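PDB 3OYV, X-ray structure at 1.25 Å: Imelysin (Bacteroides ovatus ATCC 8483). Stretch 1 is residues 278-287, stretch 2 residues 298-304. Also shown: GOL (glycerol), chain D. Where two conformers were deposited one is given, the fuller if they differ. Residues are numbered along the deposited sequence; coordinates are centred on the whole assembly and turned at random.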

# COMPACT_ATOMS: atom_id res chain seq x y z
N ALA A 278 10.45 2.22 -1.84
CA ALA A 278 9.26 2.65 -2.58
C ALA A 278 7.96 2.12 -1.92
O ALA A 278 6.93 2.77 -1.93
N ARG A 279 8.04 0.92 -1.35
CA ARG A 279 6.88 0.33 -0.69
C ARG A 279 6.40 1.13 0.50
O ARG A 279 5.22 1.11 0.80
N GLU A 280 7.31 1.82 1.19
CA GLU A 280 6.91 2.49 2.42
C GLU A 280 5.82 3.55 2.22
O GLU A 280 4.79 3.47 2.89
N PRO A 281 6.00 4.53 1.29
CA PRO A 281 4.92 5.48 1.11
C PRO A 281 3.67 4.80 0.54
O PRO A 281 2.54 5.21 0.89
N TRP A 282 3.82 3.78 -0.30
CA TRP A 282 2.65 3.05 -0.79
C TRP A 282 1.85 2.44 0.37
O TRP A 282 0.65 2.66 0.53
N GLU A 283 2.57 1.73 1.24
CA GLU A 283 1.91 1.02 2.34
C GLU A 283 1.30 2.04 3.32
O GLU A 283 0.21 1.83 3.88
N LYS A 284 2.01 3.16 3.51
CA LYS A 284 1.50 4.23 4.37
C LYS A 284 0.44 5.10 3.72
O LYS A 284 -0.07 6.05 4.34
N SER A 285 0.02 4.75 2.50
CA SER A 285 -1.10 5.41 1.83
C SER A 285 -2.36 4.60 1.89
O SER A 285 -3.37 5.08 1.42
N GLU A 286 -2.33 3.38 2.44
CA GLU A 286 -3.48 2.49 2.27
C GLU A 286 -4.69 2.81 3.14
O GLU A 286 -5.73 2.20 2.94
N ALA A 287 -4.59 3.78 4.06
CA ALA A 287 -5.77 4.32 4.75
C ALA A 287 -6.53 5.35 3.91
O ALA A 287 -7.59 5.79 4.33
N LEU A 298 -6.60 1.83 -10.95
CA LEU A 298 -5.24 2.23 -10.59
C LEU A 298 -4.63 1.37 -9.48
O LEU A 298 -3.48 0.94 -9.59
N ASP A 299 -5.39 1.15 -8.41
CA ASP A 299 -4.89 0.35 -7.28
C ASP A 299 -4.51 -1.07 -7.76
O ASP A 299 -3.38 -1.50 -7.56
N PRO A 300 -5.43 -1.78 -8.43
CA PRO A 300 -5.01 -3.10 -8.90
C PRO A 300 -3.91 -3.09 -9.98
O PRO A 300 -3.20 -4.10 -10.14
N ASN A 301 -3.76 -1.98 -10.68
CA ASN A 301 -2.62 -1.84 -11.60
C ASN A 301 -1.29 -1.65 -10.90
O ASN A 301 -0.24 -1.95 -11.47
N MSE A 302 -1.34 -1.17 -9.67
CA MSE A 302 -0.13 -0.92 -8.88
C MSE A 302 0.20 -2.00 -7.86
O MSE A 302 1.35 -2.12 -7.44
N ASP A 303 -0.81 -2.76 -7.43
CA ASP A 303 -0.65 -3.55 -6.22
C ASP A 303 -1.54 -4.78 -6.11
O ASP A 303 -2.00 -5.11 -5.04
N SER A 304 -1.77 -5.50 -7.21
CA SER A 304 -2.58 -6.68 -7.11
C SER A 304 -1.91 -7.75 -6.29
O SER A 304 -0.69 -7.92 -6.33

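The helical parts of the two stretches run nearly antiparallel, with 151° between their N-to-C directions, and their axes come no closer than 13.0 Å. Even the nearest backbone pair, Trp282 and Asp303, stands 9.2 Å apart CA to CA, so the contact is made by side chains reaching across the gap, and it buries a modest 235 Å² in total.

Trp282 contributes most, with 94 Å² covered. Its CA-to-CB bond points toward the other stretch, and chi1 of 175° (t) with chi2 of -103° extends the indole across the gap. Polar atoms lie at the ring edge, near its plane: NE1 donates a weak hydrogen bond to Asp303 OD2 (3.0 Å, 146° at the hydrogen), and Trp282 CZ2 lies 3.4 Å from Asp299 OD1.

Asp303, with 63 Å² covered, also points toward its partner, with chi1 t (-162°). Its two carboxylate oxygens take different donors. While OD2 receives the indole, Asp303 OD1 accepts from Arg279 NH1 at 2.7 Å and 152°, a salt bridge approached near the guanidinium plane. Arg279 starts out sideways, but its m, m, m chain brings the end nearer; a second salt bridge, Arg279 NE to Glu283 OE2 at 2.9 Å, braces it within its own stretch.

Met302, a selenomethionine with 34 Å² covered, supplies the apolar contact. Pointing toward stretch 1 with rotamers m, t, p, it brings CE to 3.8 Å from Trp282 CZ3; SE sits 4.9 Å from the six-membered ring centroid, 53° off the normal, an oblique approach.

Glycerol, probably from the crystallisation liquor, links the acidic groups. Its O3 lies 2.5 Å from Asp299 OD1 and 2.8 Å from Asp303 OD2, while GOL O2 donates to Glu286 OE1 at 3.2 Å. Nearby, the like-charged Glu286 OE2 and Asp303 OD2 are 4.0 Å apart.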

# COMPACT_ATOMS: atom_id res chain seq x y z
CB ALA A 278 9.34 2.26 -4.08
CB ARG A 279 7.18 -1.10 -0.27
CG ARG A 279 7.11 -2.10 -1.43
CD ARG A 279 5.71 -2.27 -1.97
NE ARG A 279 4.79 -2.80 -0.97
CZ ARG A 279 3.56 -3.20 -1.21
NH1 ARG A 279 3.03 -3.06 -2.42
NH2 ARG A 279 2.83 -3.75 -0.25
CB GLU A 280 8.11 3.06 3.15
CG GLU A 280 7.72 3.53 4.55
CD GLU A 280 8.90 3.96 5.37
OE1 GLU A 280 10.01 4.05 4.80
OE2 GLU A 280 8.71 4.20 6.58
CB PRO A 281 5.50 6.52 0.16
CG PRO A 281 6.63 5.81 -0.52
CD PRO A 281 7.19 4.93 0.51
CB TRP A 282 3.02 1.92 -1.75
CG TRP A 282 1.79 1.14 -2.10
CD1 TRP A 282 1.43 -0.07 -1.61
CD2 TRP A 282 0.72 1.58 -2.96
NE1 TRP A 282 0.20 -0.42 -2.10
CE2 TRP A 282 -0.27 0.58 -2.92
CE3 TRP A 282 0.48 2.72 -3.71
CZ2 TRP A 282 -1.45 0.67 -3.65
CZ3 TRP A 282 -0.68 2.80 -4.45
CH2 TRP A 282 -1.64 1.79 -4.39
CB GLU A 283 2.92 0.09 2.99
CG GLU A 283 3.38 -1.02 2.09
CD GLU A 283 4.64 -1.75 2.51
OE1 GLU A 283 5.41 -1.22 3.35
OE2 GLU A 283 4.89 -2.82 1.88
CB LYS A 284 2.66 5.08 4.87
CG LYS A 284 3.57 4.31 5.81
CD LYS A 284 4.63 5.21 6.35
CE LYS A 284 5.39 4.61 7.51
NZ LYS A 284 6.42 5.57 8.02
CB SER A 285 -0.77 5.73 0.36
OG SER A 285 -0.96 4.62 -0.50
CB GLU A 286 -3.09 1.02 2.35
CG GLU A 286 -2.13 0.59 1.24
CD GLU A 286 -1.78 -0.89 1.25
OE1 GLU A 286 -2.63 -1.75 1.62
OE2 GLU A 286 -0.64 -1.22 0.90
CB ALA A 287 -5.40 4.91 6.13
CB LEU A 298 -5.22 3.73 -10.29
CG LEU A 298 -3.84 4.38 -10.19
CD1 LEU A 298 -2.87 3.95 -11.32
CD2 LEU A 298 -3.96 5.90 -10.09
CB ASP A 299 -5.93 0.35 -6.16
CG ASP A 299 -5.54 -0.45 -4.96
OD1 ASP A 299 -4.38 -0.74 -4.67
OD2 ASP A 299 -6.45 -0.73 -4.15
CB PRO A 300 -6.32 -3.74 -9.40
CG PRO A 300 -7.26 -2.65 -9.56
CD PRO A 300 -6.88 -1.59 -8.56
CB ASN A 301 -2.88 -0.69 -12.57
CG ASN A 301 -3.65 -1.11 -13.79
OD1 ASN A 301 -3.90 -2.28 -13.98
ND2 ASN A 301 -4.01 -0.14 -14.64
CB MSE A 302 -0.28 0.41 -8.19
CG MSE A 302 -0.33 1.54 -9.20
SE MSE A 302 -0.41 3.31 -8.34
CE MSE A 302 1.33 3.46 -7.61
CB ASP A 303 -0.90 -2.65 -4.99
CG ASP A 303 -0.35 -3.23 -3.69
OD1 ASP A 303 0.75 -3.82 -3.70
OD2 ASP A 303 -1.04 -3.05 -2.66
CB SER A 304 -2.91 -7.28 -8.49
OG SER A 304 -3.88 -6.52 -9.16
C1 GOL D . -5.51 -2.99 0.37
O1 GOL D . -6.88 -2.98 0.03
C2 GOL D . -4.70 -3.37 -0.88
O2 GOL D . -3.49 -3.98 -0.49
C3 GOL D . -4.50 -2.13 -1.76
O3 GOL D . -3.74 -2.41 -2.93